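Local coordinates for protein probable arabinosyltransferase B (Mycobacterium tuberculosis H37Rv, PDB 7BVF) that polymerises arabinose into the arabinan of cell-wall arabinogalactan, acting as a membrane-embedded arabinosyltransferase, at residues R209-I222 / T491-E504. Sequence-based numbering, arbitrary orientation.
Sequences RFSTRPTTLKLLAI and TVVFADQTLSTVLE
Lys218 reaches from the start of helix 216-239 into the turn that joins two helices of the other segment, where its NZ makes weak hydrogen bonds to Gln497 O (3.1 Å) and Phe494 O (3.3 Å). With CG anti to the backbone N (chi1 -162°) and the chain extended beyond it, NZ and CE both lie beside the Phe494 carbonyl oxygen, a buried amine, presumably charged, between two peptide oxygens. Two further weak bonds tie the loop to the end of strand 202-214 and the residues around its break: Thr212 OG1 to Asp496 O, and Gln497 NE2 to Phe210 O at 3.3 Å. The amide of Gln497, brought back by a bend at chi2 (-56°), also has a weak bond to Asp328. The contact thus illustrates how, in a GT-C glycosyltransferase, an interhelical connection, 494-498, can pack where a sheet strand passes into a predicted transmembrane helix. Toward Arg209, Thr501 CG2 meets the edge of the Phe210 ring, 3.4 Å from CD1, while Arg209 CG lies over one face. Arg209, paired with Asp207, crosses the Glu504 side chain at about a right angle, without a salt bridge; Glu504 pairs with Arg507. One helical turn after Lys218, Ile222 CG2 packs on Thr491 CB (4.2 Å); before the helix, Pro214 CG lies near Ala495 O.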
# COMPACT_ATOMS: atom_id res chain seq x y z
N ARG A 209 -21.47 -2.14 -34.23
CA ARG A 209 -22.01 -3.45 -33.93
C ARG A 209 -22.99 -3.45 -32.76
O ARG A 209 -23.77 -4.39 -32.63
CB ARG A 209 -20.88 -4.44 -33.63
CG ARG A 209 -20.36 -4.38 -32.22
CD ARG A 209 -19.28 -5.41 -31.99
NE ARG A 209 -18.07 -5.10 -32.74
CZ ARG A 209 -17.02 -5.90 -32.83
NH1 ARG A 209 -15.97 -5.53 -33.54
NH2 ARG A 209 -17.02 -7.07 -32.22
N PHE A 210 -22.97 -2.42 -31.92
CA PHE A 210 -23.84 -2.35 -30.76
C PHE A 210 -25.16 -1.65 -31.04
O PHE A 210 -26.06 -1.71 -30.20
CB PHE A 210 -23.15 -1.64 -29.60
CG PHE A 210 -21.82 -2.22 -29.23
CD1 PHE A 210 -21.74 -3.46 -28.64
CD2 PHE A 210 -20.66 -1.51 -29.44
CE1 PHE A 210 -20.52 -4.00 -28.29
CE2 PHE A 210 -19.44 -2.04 -29.09
CZ PHE A 210 -19.37 -3.28 -28.51
N SER A 211 -25.30 -0.99 -32.19
CA SER A 211 -26.51 -0.23 -32.50
C SER A 211 -27.41 -1.08 -33.38
O SER A 211 -27.41 -0.99 -34.61
CB SER A 211 -26.14 1.09 -33.17
OG SER A 211 -25.41 0.87 -34.36
N THR A 212 -28.20 -1.93 -32.73
CA THR A 212 -29.14 -2.83 -33.38
C THR A 212 -30.55 -2.55 -32.87
O THR A 212 -30.75 -1.83 -31.89
CB THR A 212 -28.77 -4.29 -33.13
OG1 THR A 212 -28.73 -4.55 -31.72
CG2 THR A 212 -27.41 -4.61 -33.72
N ARG A 213 -31.53 -3.14 -33.55
CA ARG A 213 -32.91 -3.11 -33.11
C ARG A 213 -33.52 -4.48 -33.41
O ARG A 213 -33.18 -5.09 -34.43
CB ARG A 213 -33.73 -2.01 -33.80
CG ARG A 213 -34.12 -2.30 -35.23
CD ARG A 213 -35.23 -1.39 -35.69
NE ARG A 213 -35.79 -1.83 -36.96
CZ ARG A 213 -36.84 -2.64 -37.08
NH1 ARG A 213 -37.45 -3.10 -35.99
NH2 ARG A 213 -37.28 -2.99 -38.28
N PRO A 214 -34.39 -4.98 -32.54
CA PRO A 214 -34.90 -6.34 -32.73
C PRO A 214 -35.82 -6.44 -33.93
O PRO A 214 -36.46 -5.46 -34.33
CB PRO A 214 -35.65 -6.62 -31.43
CG PRO A 214 -36.07 -5.28 -30.97
CD PRO A 214 -34.97 -4.34 -31.35
N THR A 215 -35.89 -7.63 -34.50
CA THR A 215 -36.81 -7.91 -35.59
C THR A 215 -38.21 -8.13 -35.02
O THR A 215 -38.47 -7.87 -33.84
CB THR A 215 -36.33 -9.11 -36.40
OG1 THR A 215 -35.81 -10.10 -35.51
CG2 THR A 215 -35.26 -8.71 -37.38
N THR A 216 -39.13 -8.61 -35.85
CA THR A 216 -40.43 -9.03 -35.33
C THR A 216 -40.37 -10.42 -34.73
O THR A 216 -41.07 -10.70 -33.74
CB THR A 216 -41.48 -8.96 -36.43
OG1 THR A 216 -42.71 -9.52 -35.95
CG2 THR A 216 -41.02 -9.73 -37.66
N LEU A 217 -39.53 -11.30 -35.29
CA LEU A 217 -39.37 -12.65 -34.77
C LEU A 217 -38.72 -12.68 -33.39
O LEU A 217 -38.67 -13.74 -32.77
CB LEU A 217 -38.54 -13.48 -35.74
CG LEU A 217 -38.75 -14.99 -35.73
CD1 LEU A 217 -40.15 -15.33 -36.21
CD2 LEU A 217 -37.70 -15.68 -36.58
N LYS A 218 -38.21 -11.55 -32.91
CA LYS A 218 -37.69 -11.43 -31.55
C LYS A 218 -38.68 -10.76 -30.61
O LYS A 218 -38.78 -11.15 -29.44
CB LYS A 218 -36.38 -10.65 -31.57
CG LYS A 218 -35.54 -10.83 -30.32
CD LYS A 218 -34.16 -10.24 -30.51
CE LYS A 218 -33.34 -10.38 -29.24
NZ LYS A 218 -31.96 -9.90 -29.42
N LEU A 219 -39.43 -9.78 -31.10
CA LEU A 219 -40.50 -9.19 -30.30
C LEU A 219 -41.57 -10.21 -29.97
O LEU A 219 -42.09 -10.25 -28.85
CB LEU A 219 -41.11 -8.00 -31.03
CG LEU A 219 -40.32 -6.70 -31.01
CD1 LEU A 219 -41.10 -5.61 -31.72
CD2 LEU A 219 -39.99 -6.29 -29.59
N LEU A 220 -41.92 -11.06 -30.95
CA LEU A 220 -42.90 -12.11 -30.69
C LEU A 220 -42.40 -13.05 -29.60
O LEU A 220 -43.17 -13.45 -28.72
CB LEU A 220 -43.20 -12.87 -31.97
CG LEU A 220 -43.83 -12.06 -33.10
CD1 LEU A 220 -44.35 -12.98 -34.18
CD2 LEU A 220 -44.94 -11.17 -32.56
N ALA A 221 -41.12 -13.41 -29.63
CA ALA A 221 -40.58 -14.32 -28.63
C ALA A 221 -40.57 -13.68 -27.25
O ALA A 221 -40.89 -14.34 -26.25
CB ALA A 221 -39.17 -14.75 -29.02
N ILE A 222 -40.23 -12.39 -27.16
CA ILE A 222 -40.23 -11.71 -25.87
C ILE A 222 -41.65 -11.65 -25.30
O ILE A 222 -41.89 -11.99 -24.12
CB ILE A 222 -39.62 -10.30 -26.00
CG1 ILE A 222 -38.13 -10.41 -26.34
CG2 ILE A 222 -39.82 -9.51 -24.73
CD1 ILE A 222 -37.51 -9.10 -26.77
N THR A 491 -35.14 -12.13 -21.23
CA THR A 491 -35.89 -11.30 -22.16
C THR A 491 -35.76 -9.81 -21.87
O THR A 491 -36.18 -8.99 -22.69
CB THR A 491 -37.37 -11.69 -22.15
OG1 THR A 491 -37.99 -11.18 -20.96
CG2 THR A 491 -37.52 -13.19 -22.19
N VAL A 492 -35.21 -9.44 -20.72
CA VAL A 492 -34.99 -8.04 -20.36
C VAL A 492 -33.52 -7.73 -20.53
O VAL A 492 -33.14 -6.59 -20.84
CB VAL A 492 -35.47 -7.76 -18.93
CG1 VAL A 492 -35.17 -6.33 -18.53
CG2 VAL A 492 -36.96 -8.05 -18.80
N VAL A 493 -32.67 -8.74 -20.35
CA VAL A 493 -31.23 -8.55 -20.50
C VAL A 493 -30.85 -8.44 -21.97
O VAL A 493 -30.13 -7.53 -22.38
CB VAL A 493 -30.47 -9.68 -19.80
CG1 VAL A 493 -29.04 -9.75 -20.29
CG2 VAL A 493 -30.51 -9.49 -18.30
N PHE A 494 -31.34 -9.37 -22.80
CA PHE A 494 -31.04 -9.38 -24.22
C PHE A 494 -32.18 -8.80 -25.05
O PHE A 494 -32.43 -9.25 -26.17
CB PHE A 494 -30.74 -10.80 -24.70
CG PHE A 494 -29.61 -11.46 -23.96
CD1 PHE A 494 -28.31 -11.29 -24.37
CD2 PHE A 494 -29.87 -12.26 -22.87
CE1 PHE A 494 -27.28 -11.90 -23.69
CE2 PHE A 494 -28.84 -12.88 -22.19
CZ PHE A 494 -27.55 -12.70 -22.60
N ALA A 495 -32.88 -7.80 -24.52
CA ALA A 495 -33.97 -7.18 -25.27
C ALA A 495 -33.46 -6.30 -26.40
O ALA A 495 -34.10 -6.20 -27.44
CB ALA A 495 -34.87 -6.38 -24.34
N ASP A 496 -32.31 -5.65 -26.20
CA ASP A 496 -31.67 -4.87 -27.25
C ASP A 496 -30.47 -5.58 -27.86
O ASP A 496 -30.40 -5.74 -29.08
CB ASP A 496 -31.24 -3.50 -26.71
CG ASP A 496 -31.11 -2.45 -27.80
OD1 ASP A 496 -30.95 -2.83 -28.98
OD2 ASP A 496 -31.17 -1.24 -27.49
N GLN A 497 -29.53 -6.02 -27.02
CA GLN A 497 -28.31 -6.64 -27.51
C GLN A 497 -28.54 -8.11 -27.86
O GLN A 497 -29.65 -8.64 -27.75
CB GLN A 497 -27.19 -6.49 -26.48
CG GLN A 497 -26.86 -5.05 -26.10
CD GLN A 497 -26.49 -4.19 -27.30
OE1 GLN A 497 -25.98 -4.68 -28.30
NE2 GLN A 497 -26.74 -2.89 -27.19
N THR A 498 -27.47 -8.77 -28.28
CA THR A 498 -27.46 -10.18 -28.63
C THR A 498 -26.45 -10.91 -27.74
O THR A 498 -25.93 -10.35 -26.78
CB THR A 498 -27.16 -10.38 -30.11
OG1 THR A 498 -25.90 -9.77 -30.42
CG2 THR A 498 -28.23 -9.74 -30.96
N LEU A 499 -26.19 -12.17 -28.07
CA LEU A 499 -25.25 -12.96 -27.28
C LEU A 499 -23.81 -12.60 -27.60
O LEU A 499 -22.99 -12.41 -26.70
CB LEU A 499 -25.50 -14.45 -27.51
CG LEU A 499 -24.67 -15.42 -26.67
CD1 LEU A 499 -25.06 -15.31 -25.21
CD2 LEU A 499 -24.85 -16.83 -27.17
N SER A 500 -23.48 -12.52 -28.89
CA SER A 500 -22.11 -12.20 -29.29
C SER A 500 -21.70 -10.83 -28.80
O SER A 500 -20.54 -10.62 -28.41
CB SER A 500 -22.00 -12.28 -30.81
OG SER A 500 -23.11 -11.64 -31.42
N THR A 501 -22.63 -9.88 -28.79
CA THR A 501 -22.32 -8.53 -28.33
C THR A 501 -22.02 -8.51 -26.83
O THR A 501 -21.06 -7.87 -26.40
CB THR A 501 -23.49 -7.60 -28.65
OG1 THR A 501 -23.51 -7.34 -30.06
CG2 THR A 501 -23.35 -6.32 -27.90
N VAL A 502 -22.83 -9.21 -26.03
CA VAL A 502 -22.56 -9.31 -24.60
C VAL A 502 -21.22 -9.98 -24.37
O VAL A 502 -20.45 -9.58 -23.48
CB VAL A 502 -23.71 -10.06 -23.90
CG1 VAL A 502 -23.31 -10.46 -22.50
CG2 VAL A 502 -24.96 -9.21 -23.88
N LEU A 503 -20.90 -11.00 -25.17
CA LEU A 503 -19.62 -11.69 -25.01
C LEU A 503 -18.45 -10.77 -25.33
O LEU A 503 -17.44 -10.78 -24.61
CB LEU A 503 -19.60 -12.93 -25.91
CG LEU A 503 -19.95 -14.27 -25.27
CD1 LEU A 503 -21.22 -14.17 -24.45
CD2 LEU A 503 -20.09 -15.33 -26.35
N GLU A 504 -18.56 -9.96 -26.38
CA GLU A 504 -17.47 -9.05 -26.73
C GLU A 504 -17.30 -7.96 -25.69
O GLU A 504 -16.17 -7.61 -25.32
CB GLU A 504 -17.71 -8.44 -28.11
CG GLU A 504 -16.49 -7.76 -28.69
CD GLU A 504 -15.36 -8.73 -28.98
OE1 GLU A 504 -15.63 -9.84 -29.48
OE2 GLU A 504 -14.19 -8.38 -28.71